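Local coordinates for protein SYE1 (Shewanella oneidensis, PDB 4AWT) that binds flavin mononucleotide and probably acts as an oxidoreductase on CH-CH groups, with NADH or NADPH as partner, in the Old Yellow Enzyme manner, at residues A[165-170]-A[223-228]; A[161-166]-A[215-220]; A[70-75]-A[81-86]. The protein carries 1 engineered substitution. One frame throughout, in Å; residues are numbered along the deposited sequence. Where two conformers were deposited one is given.

Contact 1 of 3, residues A[165-170]-A[223-228]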
ATOM      1  N   GLN A 165       9.004 -13.677  -5.494  1.00  6.31           N
ATOM      2  CA  GLN A 165       9.236 -14.485  -4.315  1.00  6.65           C
ATOM      3  C   GLN A 165       8.478 -13.946  -3.107  1.00  6.11           C
ATOM      4  O   GLN A 165       7.990 -14.725  -2.288  1.00  6.76           O
ATOM      5  CB  GLN A 165      10.737 -14.591  -4.026  1.00  7.34           C
ATOM      6  CG  GLN A 165      11.039 -15.542  -2.877  1.00  8.65           C
ATOM      7  CD  GLN A 165      10.566 -16.945  -3.117  1.00 10.45           C
ATOM      8  OE1 GLN A 165       9.895 -17.606  -2.228  1.00 12.19           O
ATOM      9  NE2 GLN A 165      10.824 -17.492  -4.252  1.00 13.05           N
ATOM     10  N   ALA A 166       8.386 -12.625  -2.992  1.00  6.19           N
ATOM     11  CA  ALA A 166       7.659 -12.033  -1.882  1.00  6.13           C
ATOM     12  C   ALA A 166       6.193 -12.435  -1.914  1.00  5.85           C
ATOM     13  O   ALA A 166       5.576 -12.629  -0.875  1.00  6.41           O
ATOM     14  CB  ALA A 166       7.777 -10.531  -1.884  1.00  6.33           C
ATOM     15  N   ALA A 167       5.614 -12.572  -3.124  1.00  6.11           N
ATOM     16  CA  ALA A 167       4.238 -13.024  -3.231  1.00  6.31           C
ATOM     17  C   ALA A 167       4.089 -14.442  -2.710  1.00  6.20           C
ATOM     18  O   ALA A 167       3.145 -14.783  -1.988  1.00  6.65           O
ATOM     19  CB  ALA A 167       3.764 -12.895  -4.654  1.00  6.85           C
ATOM     20  N   LEU A 168       5.033 -15.343  -3.088  1.00  6.52           N
ATOM     21  CA  LEU A 168       5.013 -16.690  -2.572  1.00  6.89           C
ATOM     22  C   LEU A 168       5.193 -16.676  -1.056  1.00  6.37           C
ATOM     23  O   LEU A 168       4.532 -17.448  -0.338  1.00  7.25           O
ATOM     24  CB  LEU A 168       6.116 -17.532  -3.224  1.00  7.86           C
ATOM     25  CG  LEU A 168       5.936 -17.737  -4.723  1.00 11.58           C
ATOM     26  CD1 LEU A 168       7.190 -18.482  -5.236  1.00 15.05           C
ATOM     27  CD2 LEU A 168       4.692 -18.498  -5.048  1.00 13.20           C
ATOM     28  N   ASN A 169       6.078 -15.823  -0.555  1.00  6.55           N
ATOM     29  CA  ASN A 169       6.299 -15.729   0.881  1.00  6.37           C
ATOM     30  C   ASN A 169       5.011 -15.274   1.590  1.00  6.15           C
ATOM     31  O   ASN A 169       4.703 -15.767   2.680  1.00  6.81           O
ATOM     32  CB  ASN A 169       7.410 -14.753   1.159  1.00  6.37           C
ATOM     33  CG  ASN A 169       8.769 -15.218   0.677  1.00  6.92           C
ATOM     34  OD1 ASN A 169       8.940 -16.390   0.294  1.00  7.40           O
ATOM     35  ND2 ASN A 169       9.714 -14.317   0.724  1.00  7.22           N
ATOM     36  N   ALA A 170       4.289 -14.348   0.983  1.00  6.15           N
ATOM     37  CA  ALA A 170       3.026 -13.903   1.576  1.00  6.08           C
ATOM     38  C   ALA A 170       2.035 -15.050   1.669  1.00  5.95           C
ATOM     39  O   ALA A 170       1.316 -15.189   2.654  1.00  6.42           O
ATOM     40  CB  ALA A 170       2.441 -12.766   0.760  1.00  6.35           C
ATOM     41  N   ASP A 223       1.603 -14.762 -12.226  1.00  8.17           N
ATOM     42  CA  ASP A 223       2.118 -16.129 -12.483  1.00  9.32           C
ATOM     43  C   ASP A 223       2.401 -16.867 -11.202  1.00  8.94           C
ATOM     44  O   ASP A 223       2.186 -18.069 -11.125  1.00 11.06           O
ATOM     45  CB  ASP A 223       3.392 -15.994 -13.319  1.00 10.45           C
ATOM     46  CG  ASP A 223       3.910 -17.249 -13.904  1.00 13.12           C
ATOM     47  OD1 ASP A 223       3.119 -17.869 -14.655  1.00 20.55           O
ATOM     48  OD2 ASP A 223       5.092 -17.609 -13.691  1.00 17.10           O
ATOM     49  N   ALA A 224       2.872 -16.173 -10.185  1.00  8.17           N
ATOM     50  CA  ALA A 224       3.224 -16.838  -8.939  1.00  8.13           C
ATOM     51  C   ALA A 224       2.010 -17.294  -8.159  1.00  7.41           C
ATOM     52  O   ALA A 224       2.013 -18.401  -7.637  1.00  8.41           O
ATOM     53  CB  ALA A 224       4.077 -15.886  -8.103  1.00  8.81           C
ATOM     54  N   ILE A 225       0.994 -16.426  -7.982  1.00  7.00           N
ATOM     55  CA  ILE A 225      -0.062 -16.708  -7.019  1.00  6.85           C
ATOM     56  C   ILE A 225      -1.450 -16.620  -7.555  1.00  6.94           C
ATOM     57  O   ILE A 225      -2.395 -16.928  -6.835  1.00  8.26           O
ATOM     58  CB  ILE A 225       0.069 -15.879  -5.709  1.00  7.00           C
ATOM     59  CG1 ILE A 225      -0.263 -14.394  -5.930  1.00  7.32           C
ATOM     60  CG2 ILE A 225       1.441 -16.088  -5.115  1.00  7.98           C
ATOM     61  CD1 ILE A 225      -0.362 -13.650  -4.620  1.00  8.12           C
ATOM     62  N   GLY A 226      -1.639 -16.218  -8.810  1.00  7.14           N
ATOM     63  CA  GLY A 226      -2.954 -16.139  -9.402  1.00  7.45           C
ATOM     64  C   GLY A 226      -3.536 -14.730  -9.352  1.00  6.94           C
ATOM     65  O   GLY A 226      -3.405 -14.031  -8.343  1.00  7.28           O
ATOM     66  N   ALA A 227      -4.204 -14.332 -10.432  1.00  7.39           N
ATOM     67  CA  ALA A 227      -4.740 -12.969 -10.521  1.00  7.35           C
ATOM     68  C   ALA A 227      -5.765 -12.691  -9.451  1.00  6.51           C
ATOM     69  O   ALA A 227      -5.891 -11.538  -9.011  1.00  7.11           O
ATOM     70  CB  ALA A 227      -5.344 -12.793 -11.913  1.00 10.24           C
ATOM     71  N   GLU A 228      -6.504 -13.695  -9.014  1.00  6.97           N
ATOM     72  CA  GLU A 228      -7.526 -13.526  -7.987  0.50  7.13           C
ATOM     73  C   GLU A 228      -6.945 -13.177  -6.629  1.00  6.93           C
ATOM     74  O   GLU A 228      -7.705 -12.829  -5.718  1.00  7.80           O
ATOM     75  CB  GLU A 228      -8.428 -14.756  -7.889  0.50  9.04           C
ATOM     76  CG  GLU A 228      -7.846 -15.996  -7.258  0.50 10.18           C
ATOM     77  CD  GLU A 228      -6.776 -16.785  -7.970  0.50 12.79           C
ATOM     78  OE1 GLU A 228      -6.443 -16.617  -9.184  0.50 13.04           O
ATOM     79  OE2 GLU A 228      -6.166 -17.657  -7.288  0.50 18.63           O
TER
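A167 and L168 pack against A224 and I225 where two neighbouring outer helices of the TIM barrel meet. Helix 153-172 leads into barrel strand 177-181, and helix 212-225 follows that strand, so the contact joins the helices on both sides of one strand. It lies at the C-terminal end of helix 212-225. The half made by A167 and I225 is buried and closely packed. The chi1 of I225 (71°) puts CG2 anti to the carbonyl carbon, facing helix 153-172, and I225 CG2 lies 4.0 Å from A167 CB. The same methyl, I225 CG2, also rests on the backbone, 3.8 Å from A167 O. I225 CD1 touches the methyl of A167 too, so A167 meets both methyls of I225. I225 also packs on I178 of the strand, and A167 on L221. The half made by L168 and A224 is the solvent side. Its spacing is similar, but both residues are partly exposed. L168 and I225 point opposite ways as they pass. L168 reaches across with one methyl, CD2, which lies 4.0 Å from I225 CG2. L168 CD2 is 4.1 Å from A224 CB. All these side-chain contacts are apolar packing. After I225 the helix ends at G226, whose phi is positive (97°). With this backbone, a CB would collide with I225 O, which by itself accounts for a glycine. On the solvent side the nearest approach is L168 CD2 to the carbonyl A224 O, at 3.7 Å.

Contact 2 of 3, residues A[161-166]-A[215-220]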
ATOM      1  N   ALA A 161      12.161 -10.569  -9.612  1.00  6.77           N
ATOM      2  CA  ALA A 161      12.323 -11.833  -8.901  1.00  6.61           C
ATOM      3  C   ALA A 161      11.994 -11.667  -7.411  1.00  6.07           C
ATOM      4  O   ALA A 161      11.397 -12.574  -6.819  1.00  6.72           O
ATOM      5  CB  ALA A 161      13.746 -12.358  -9.077  1.00  7.32           C
ATOM      6  N   ASP A 162      12.398 -10.559  -6.841  1.00  6.27           N
ATOM      7  CA  ASP A 162      12.126 -10.294  -5.433  1.00  6.15           C
ATOM      8  C   ASP A 162      10.617 -10.130  -5.189  1.00  5.77           C
ATOM      9  O   ASP A 162      10.085 -10.616  -4.198  1.00  6.19           O
ATOM     10  CB  ASP A 162      12.882  -9.084  -4.957  1.00  6.50           C
ATOM     11  CG  ASP A 162      14.396  -9.227  -4.920  1.00  7.09           C
ATOM     12  OD1 ASP A 162      14.897 -10.372  -4.973  1.00  8.99           O
ATOM     13  OD2 ASP A 162      15.059  -8.180  -4.784  1.00  8.63           O
ATOM     14  N   TYR A 163       9.930  -9.427  -6.093  1.00  6.06           N
ATOM     15  CA  TYR A 163       8.478  -9.333  -5.967  1.00  5.87           C
ATOM     16  C   TYR A 163       7.814 -10.680  -6.066  1.00  5.99           C
ATOM     17  O   TYR A 163       6.910 -11.011  -5.303  1.00  6.25           O
ATOM     18  CB  TYR A 163       7.909  -8.401  -7.023  1.00  6.11           C
ATOM     19  CG  TYR A 163       7.873  -6.939  -6.708  1.00  5.72           C
ATOM     20  CD1 TYR A 163       7.065  -6.446  -5.686  1.00  5.87           C
ATOM     21  CD2 TYR A 163       8.612  -6.001  -7.442  1.00  6.34           C
ATOM     22  CE1 TYR A 163       7.020  -5.097  -5.398  1.00  5.97           C
ATOM     23  CE2 TYR A 163       8.541  -4.660  -7.189  1.00  6.37           C
ATOM     24  CZ  TYR A 163       7.740  -4.194  -6.146  1.00  5.79           C
ATOM     25  OH  TYR A 163       7.684  -2.836  -5.953  1.00  6.48           O
ATOM     26  N   ARG A 164       8.241 -11.479  -7.052  1.00  6.05           N
ATOM     27  CA  ARG A 164       7.647 -12.782  -7.275  0.65  6.51           C
ATOM     28  C   ARG A 164       7.784 -13.645  -6.029  1.00  6.14           C
ATOM     29  O   ARG A 164       6.837 -14.282  -5.565  1.00  6.92           O
ATOM     30  CB  ARG A 164       8.309 -13.419  -8.515  0.65  6.53           C
ATOM     31  CG  ARG A 164       7.469 -14.527  -9.120  0.65  6.36           C
ATOM     32  CD  ARG A 164       8.261 -15.247 -10.217  0.65  6.53           C
ATOM     33  NE  ARG A 164       7.459 -16.200 -10.932  0.65  7.18           N
ATOM     34  CZ  ARG A 164       7.049 -17.345 -10.423  0.65  6.96           C
ATOM     35  NH1 ARG A 164       7.413 -17.745  -9.206  0.65  7.84           N
ATOM     36  NH2 ARG A 164       6.274 -18.146 -11.150  0.65  8.55           N
ATOM     37  N   GLN A 165       9.004 -13.677  -5.494  1.00  6.31           N
ATOM     38  CA  GLN A 165       9.236 -14.485  -4.315  1.00  6.65           C
ATOM     39  C   GLN A 165       8.478 -13.946  -3.107  1.00  6.11           C
ATOM     40  O   GLN A 165       7.990 -14.725  -2.288  1.00  6.76           O
ATOM     41  CB  GLN A 165      10.737 -14.591  -4.026  1.00  7.34           C
ATOM     42  CG  GLN A 165      11.039 -15.542  -2.877  1.00  8.65           C
ATOM     43  CD  GLN A 165      10.566 -16.945  -3.117  1.00 10.45           C
ATOM     44  OE1 GLN A 165       9.895 -17.606  -2.228  1.00 12.19           O
ATOM     45  NE2 GLN A 165      10.824 -17.492  -4.252  1.00 13.05           N
ATOM     46  N   ALA A 166       8.386 -12.625  -2.992  1.00  6.19           N
ATOM     47  CA  ALA A 166       7.659 -12.033  -1.882  1.00  6.13           C
ATOM     48  C   ALA A 166       6.193 -12.435  -1.914  1.00  5.85           C
ATOM     49  O   ALA A 166       5.576 -12.629  -0.875  1.00  6.41           O
ATOM     50  CB  ALA A 166       7.777 -10.531  -1.884  1.00  6.33           C
ATOM     51  N   ASP A 215       3.802  -3.604 -15.806  1.00  6.83           N
ATOM     52  CA  ASP A 215       3.295  -4.741 -16.510  1.00  7.07           C
ATOM     53  C   ASP A 215       4.036  -6.022 -16.146  1.00  6.97           C
ATOM     54  O   ASP A 215       3.460  -7.068 -15.894  1.00  7.54           O
ATOM     55  CB  ASP A 215       3.370  -4.470 -18.019  1.00  8.37           C
ATOM     56  CG  ASP A 215       2.701  -5.517 -18.850  1.00 13.88           C
ATOM     57  OD1 ASP A 215       1.595  -5.923 -18.560  1.00 19.42           O
ATOM     58  OD2 ASP A 215       3.208  -5.758 -19.938  1.00 29.72           O
ATOM     59  N   GLU A 216       5.381  -5.929 -16.173  1.00  7.19           N
ATOM     60  CA  GLU A 216       6.201  -7.082 -15.946  1.00  7.02           C
ATOM     61  C   GLU A 216       6.156  -7.572 -14.514  1.00  6.78           C
ATOM     62  O   GLU A 216       6.165  -8.787 -14.241  1.00  7.39           O
ATOM     63  CB  GLU A 216       7.640  -6.782 -16.380  1.00  7.75           C
ATOM     64  CG  GLU A 216       7.740  -6.604 -17.892  1.00  8.74           C
ATOM     65  CD  GLU A 216       9.110  -6.236 -18.406  1.00  9.59           C
ATOM     66  OE1 GLU A 216      10.013  -6.025 -17.573  1.00 10.96           O
ATOM     67  OE2 GLU A 216       9.293  -6.110 -19.623  1.00 13.10           O
ATOM     68  N   VAL A 217       6.113  -6.639 -13.548  1.00  6.53           N
ATOM     69  CA  VAL A 217       5.961  -7.023 -12.152  1.00  6.50           C
ATOM     70  C   VAL A 217       4.623  -7.718 -11.940  1.00  6.33           C
ATOM     71  O   VAL A 217       4.555  -8.772 -11.318  1.00  6.49           O
ATOM     72  CB  VAL A 217       6.153  -5.814 -11.222  1.00  6.58           C
ATOM     73  CG1 VAL A 217       5.782  -6.197  -9.783  1.00  7.51           C
ATOM     74  CG2 VAL A 217       7.561  -5.274 -11.263  1.00  7.57           C
ATOM     75  N   VAL A 218       3.529  -7.114 -12.453  1.00  6.12           N
ATOM     76  CA  VAL A 218       2.209  -7.727 -12.295  1.00  6.33           C
ATOM     77  C   VAL A 218       2.175  -9.092 -12.942  1.00  6.38           C
ATOM     78  O   VAL A 218       1.617 -10.031 -12.385  1.00  6.90           O
ATOM     79  CB  VAL A 218       1.118  -6.788 -12.778  1.00  6.47           C
ATOM     80  CG1 VAL A 218      -0.230  -7.484 -12.834  1.00  7.46           C
ATOM     81  CG2 VAL A 218       1.058  -5.559 -11.879  1.00  7.00           C
ATOM     82  N   ALA A 219       2.768  -9.227 -14.133  1.00  6.67           N
ATOM     83  CA  ALA A 219       2.757 -10.543 -14.772  1.00  7.28           C
ATOM     84  C   ALA A 219       3.404 -11.582 -13.893  1.00  6.99           C
ATOM     85  O   ALA A 219       2.900 -12.703 -13.790  1.00  7.59           O
ATOM     86  CB  ALA A 219       3.503 -10.476 -16.117  1.00  7.91           C
ATOM     87  N   ALA A 220       4.522 -11.240 -13.253  1.00  7.08           N
ATOM     88  CA  ALA A 220       5.203 -12.178 -12.398  1.00  6.88           C
ATOM     89  C   ALA A 220       4.388 -12.520 -11.152  1.00  6.85           C
ATOM     90  O   ALA A 220       4.333 -13.667 -10.724  1.00  7.45           O
ATOM     91  CB  ALA A 220       6.555 -11.630 -11.997  1.00  7.84           C
TER
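Y163 lays one face of its ring against V217, between two adjacent helices of the TIM barrel's outer layer, 153-172 and 212-225. The side chain can be followed outward. Y163 CB already touches V217 CG1. Y163 CG comes next, 3.8 Å from V217 CG1. Y163 CD2 is nearest, 3.7 Å from V217 CG1, and it also meets V217 CG2 at 4.0 Å. Y163 CE2 still touches V217 CG1, while CZ and OH run on past the valine. The result is a CH-pi contact: V217 CG1 sits over the ring face, 24° off the ring normal and displaced toward the rim. V217 brings this methyl over by holding CG1 anti to its backbone N (chi1 172°). Both residues also pack on L180 of strand 177-181, so the pair is buried against the barrel wall. A serine in place of Y163 would probably leave V217 CG1 without its ring face and open a gap next to L180. The next residue of helix 153-172, R164, and A220, one turn beyond V217, make the outer, partly exposed half. R164 runs extended from CG to NE past A220. R164 has two conformers; in one of them NH2 makes a salt bridge with D223 OD2, further along the facing helix. Near its base, R164 CG lies 4.2 Å from A220 CB and closer still, 3.6 Å, to A220 O.

Contact 3 of 3, residues A[70-75]-A[81-86]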
ATOM      1  N   TRP A  70      12.295   0.323  10.880  1.00  7.50           N
ATOM      2  CA  TRP A  70      11.488  -0.610  11.677  1.00  7.44           C
ATOM      3  C   TRP A  70      10.231  -1.080  10.941  1.00  6.55           C
ATOM      4  O   TRP A  70       9.282  -1.535  11.595  1.00  7.18           O
ATOM      5  CB  TRP A  70      11.120  -0.083  13.074  1.00  8.52           C
ATOM      6  CG  TRP A  70      12.257   0.622  13.772  1.00  9.74           C
ATOM      7  CD1 TRP A  70      13.526   0.114  13.987  1.00 11.48           C
ATOM      8  CD2 TRP A  70      12.228   1.934  14.308  1.00 10.36           C
ATOM      9  NE1 TRP A  70      14.267   1.044  14.650  1.00 12.64           N
ATOM     10  CE2 TRP A  70      13.502   2.184  14.853  1.00 12.05           C
ATOM     11  CE3 TRP A  70      11.249   2.914  14.368  1.00 13.38           C
ATOM     12  CZ2 TRP A  70      13.789   3.394  15.451  1.00 16.02           C
ATOM     13  CZ3 TRP A  70      11.528   4.113  14.960  1.00 17.35           C
ATOM     14  CH2 TRP A  70      12.797   4.350  15.496  1.00 16.19           C
ATOM     15  N   THR A  71      10.194  -1.013   9.616  1.00  6.53           N
ATOM     16  CA  THR A  71       9.091  -1.605   8.887  1.00  6.32           C
ATOM     17  C   THR A  71       9.322  -3.088   8.723  1.00  6.14           C
ATOM     18  O   THR A  71      10.476  -3.561   8.589  1.00  6.99           O
ATOM     19  CB  THR A  71       8.849  -0.903   7.539  1.00  6.11           C
ATOM     20  OG1 THR A  71       9.995  -1.057   6.670  1.00  6.52           O
ATOM     21  CG2 THR A  71       8.638   0.576   7.727  1.00  6.27           C
ATOM     22  N   PRO A  72       8.272  -3.905   8.754  1.00  6.14           N
ATOM     23  CA  PRO A  72       8.439  -5.347   8.677  1.00  6.50           C
ATOM     24  C   PRO A  72       8.757  -5.800   7.285  1.00  6.21           C
ATOM     25  O   PRO A  72       8.149  -5.334   6.322  1.00  7.17           O
ATOM     26  CB  PRO A  72       7.035  -5.874   9.075  1.00  6.81           C
ATOM     27  CG  PRO A  72       6.101  -4.755   8.606  1.00  6.99           C
ATOM     28  CD  PRO A  72       6.867  -3.485   8.927  1.00  6.59           C
ATOM     29  N   GLY A  73       9.683  -6.748   7.137  1.00  6.22           N
ATOM     30  CA  GLY A  73       9.953  -7.338   5.864  1.00  6.12           C
ATOM     31  C   GLY A  73       9.138  -8.576   5.592  1.00  5.93           C
ATOM     32  O   GLY A  73       8.431  -9.102   6.448  1.00  6.43           O
ATOM     33  N   ILE A  74       9.290  -9.100   4.347  1.00  6.00           N
ATOM     34  CA  ILE A  74       8.618 -10.317   3.940  1.00  6.25           C
ATOM     35  C   ILE A  74       9.545 -11.212   3.145  1.00  6.95           C
ATOM     36  O   ILE A  74       9.092 -11.970   2.276  1.00  7.89           O
ATOM     37  CB  ILE A  74       7.264 -10.028   3.273  1.00  6.44           C
ATOM     38  CG1 ILE A  74       6.339 -11.237   3.219  1.00  7.38           C
ATOM     39  CG2 ILE A  74       7.433  -9.351   1.921  1.00  6.94           C
ATOM     40  CD1 ILE A  74       4.874 -10.857   3.127  1.00  7.86           C
ATOM     41  N   TYR A  75      10.844 -11.172   3.438  1.00  7.12           N
ATOM     42  CA  TYR A  75      11.828 -11.926   2.685  1.00  7.18           C
ATOM     43  C   TYR A  75      12.609 -12.954   3.515  1.00  7.70           C
ATOM     44  O   TYR A  75      13.216 -13.830   2.872  1.00 10.73           O
ATOM     45  CB  TYR A  75      12.790 -10.996   1.898  1.00  7.94           C
ATOM     46  CG  TYR A  75      13.526 -10.027   2.735  1.00  7.74           C
ATOM     47  CD1 TYR A  75      14.755 -10.354   3.326  1.00  8.43           C
ATOM     48  CD2 TYR A  75      13.042  -8.745   3.014  1.00  7.95           C
ATOM     49  CE1 TYR A  75      15.440  -9.473   4.124  1.00  9.50           C
ATOM     50  CE2 TYR A  75      13.698  -7.857   3.813  1.00  8.76           C
ATOM     51  CZ  TYR A  75      14.931  -8.243   4.374  1.00 10.31           C
ATOM     52  OH  TYR A  75      15.599  -7.370   5.198  1.00 13.85           O
ATOM     53  N   ALA A  81       7.234 -15.974   9.314  1.00  6.65           N
ATOM     54  CA  ALA A  81       6.603 -16.524  10.507  1.00  7.14           C
ATOM     55  C   ALA A  81       5.969 -15.448  11.348  1.00  6.83           C
ATOM     56  O   ALA A  81       4.903 -15.672  11.943  1.00  7.53           O
ATOM     57  CB  ALA A  81       7.678 -17.281  11.290  1.00  8.08           C
ATOM     58  N   GLY A  82       6.605 -14.276  11.456  1.00  6.94           N
ATOM     59  CA  GLY A  82       5.965 -13.185  12.189  1.00  7.08           C
ATOM     60  C   GLY A  82       4.678 -12.774  11.547  1.00  6.57           C
ATOM     61  O   GLY A  82       3.645 -12.538  12.208  1.00  6.89           O
ATOM     62  N   TRP A  83       4.664 -12.701  10.221  1.00  6.25           N
ATOM     63  CA  TRP A  83       3.423 -12.416   9.518  1.00  6.09           C
ATOM     64  C   TRP A  83       2.394 -13.517   9.711  1.00  6.14           C
ATOM     65  O   TRP A  83       1.209 -13.210   9.764  1.00  6.57           O
ATOM     66  CB  TRP A  83       3.670 -12.103   8.061  1.00  6.21           C
ATOM     67  CG  TRP A  83       4.111 -10.728   7.730  1.00  6.01           C
ATOM     68  CD1 TRP A  83       5.203 -10.364   6.988  1.00  6.50           C
ATOM     69  CD2 TRP A  83       3.436  -9.504   8.055  1.00  5.86           C
ATOM     70  NE1 TRP A  83       5.259  -9.023   6.828  1.00  6.64           N
ATOM     71  CE2 TRP A  83       4.177  -8.456   7.470  1.00  6.15           C
ATOM     72  CE3 TRP A  83       2.271  -9.182   8.752  1.00  6.10           C
ATOM     73  CZ2 TRP A  83       3.798  -7.116   7.592  1.00  6.94           C
ATOM     74  CZ3 TRP A  83       1.896  -7.861   8.865  1.00  6.35           C
ATOM     75  CH2 TRP A  83       2.657  -6.846   8.292  1.00  6.51           C
ATOM     76  N   ARG A  84       2.817 -14.769   9.811  1.00  6.78           N
ATOM     77  CA  ARG A  84       1.862 -15.847  10.031  1.00  7.07           C
ATOM     78  C   ARG A  84       1.120 -15.643  11.336  1.00  7.57           C
ATOM     79  O   ARG A  84      -0.068 -15.962  11.423  1.00  8.38           O
ATOM     80  CB  ARG A  84       2.620 -17.197  10.065  1.00  7.61           C
ATOM     81  CG  ARG A  84       1.694 -18.392  10.343  1.00  8.38           C
ATOM     82  CD  ARG A  84       0.705 -18.637   9.216  1.00 10.76           C
ATOM     83  NE  ARG A  84      -0.167 -19.783   9.368  1.00 12.40           N
ATOM     84  CZ  ARG A  84       0.219 -21.023   9.111  1.00 14.34           C
ATOM     85  NH1 ARG A  84       1.448 -21.296   8.705  1.00 15.35           N
ATOM     86  NH2 ARG A  84      -0.661 -22.009   9.288  1.00 17.95           N
ATOM     87  N   ILE A  85       1.774 -15.147  12.376  1.00  7.68           N
ATOM     88  CA  ILE A  85       1.001 -14.946  13.607  0.60  8.59           C
ATOM     89  C   ILE A  85      -0.049 -13.870  13.380  1.00  7.24           C
ATOM     90  O   ILE A  85      -1.167 -13.990  13.872  1.00  8.19           O
ATOM     91  CB  ILE A  85       1.949 -14.638  14.759  0.60  9.16           C
ATOM     92  CG1 ILE A  85       2.936 -15.777  15.018  0.60 10.53           C
ATOM     93  CG2 ILE A  85       1.158 -14.294  16.020  0.60 10.34           C
ATOM     94  CD1 ILE A  85       4.039 -15.293  15.921  0.60 16.88           C
ATOM     95  N   VAL A  86       0.284 -12.816  12.625  1.00  6.83           N
ATOM     96  CA  VAL A  86      -0.707 -11.792  12.277  1.00  6.30           C
ATOM     97  C   VAL A  86      -1.853 -12.399  11.516  1.00  6.24           C
ATOM     98  O   VAL A  86      -3.034 -12.135  11.834  1.00  6.76           O
ATOM     99  CB  VAL A  86      -0.043 -10.657  11.495  1.00  6.31           C
ATOM    100  CG1 VAL A  86      -1.113  -9.681  10.997  1.00  6.74           C
ATOM    101  CG2 VAL A  86       1.007  -9.945  12.292  1.00  6.85           C
TER
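W83 sets the six-membered end of its indole against the ring of P72. The two rings meet at a slant, and CZ2 of W83 comes within 3.5 Å of P72 CG. P72 CB lies 3.8 Å from W83 CZ2. The five-membered end meets the next two residues of the loop. G73 O lies at the edge of the indole, close to its plane, and takes a weak hydrogen bond from W83 NE1 at 3.2 Å. The bond is bent, with an N-H...O angle of 123°. The main partner of the N-H is the hydroxyl of T59, which is also hydrogen-bonded to P72 O and so ties the indole to the loop backbone. I74 approaches W83 at about a right angle. Its CG1 is anti to the backbone N (chi1 -162°), and its extended chain carries I74 CD1 to 3.9 Å from W83 CD1. F175 also makes an edge-to-face contact with W83, and M41 and Y45 of helix 39-46 touch it. The touching residues are all buried. The tryptophan thus anchors the loop 70-75 to the helix that directly follows it. The side chain of P72 is about 8 Å from the bound FMN and about 6 Å from G58 and T26, which bind that cofactor. The arrangement belongs to a beta-alpha unit of the FMN-binding TIM barrel, in which a loop joins strand 53-60 to helix 77-92.

Overall arrangement
Contacts 1 and 2 hold the same two elements, helices 153-172 and 212-225, with centres 8 Å apart. Each has a buried half facing strand 177-181 and a partly exposed outer half. In contact 1 only aliphatic side chains meet, partly against backbone carbonyls, whereas contact 2 adds an aromatic face and an arginine stem. Contact 3 is fully buried and joins a loop to its own following helix. It alone has a hydrogen bond between its segments, though a weak one. Contact 3 still meets the shared helix: N169 ND2 probably donates to I74 O, and A166 CB packs on I74 CG2. Helix 153-172 is therefore gripped by helix 212-225 and by the loop 70-75.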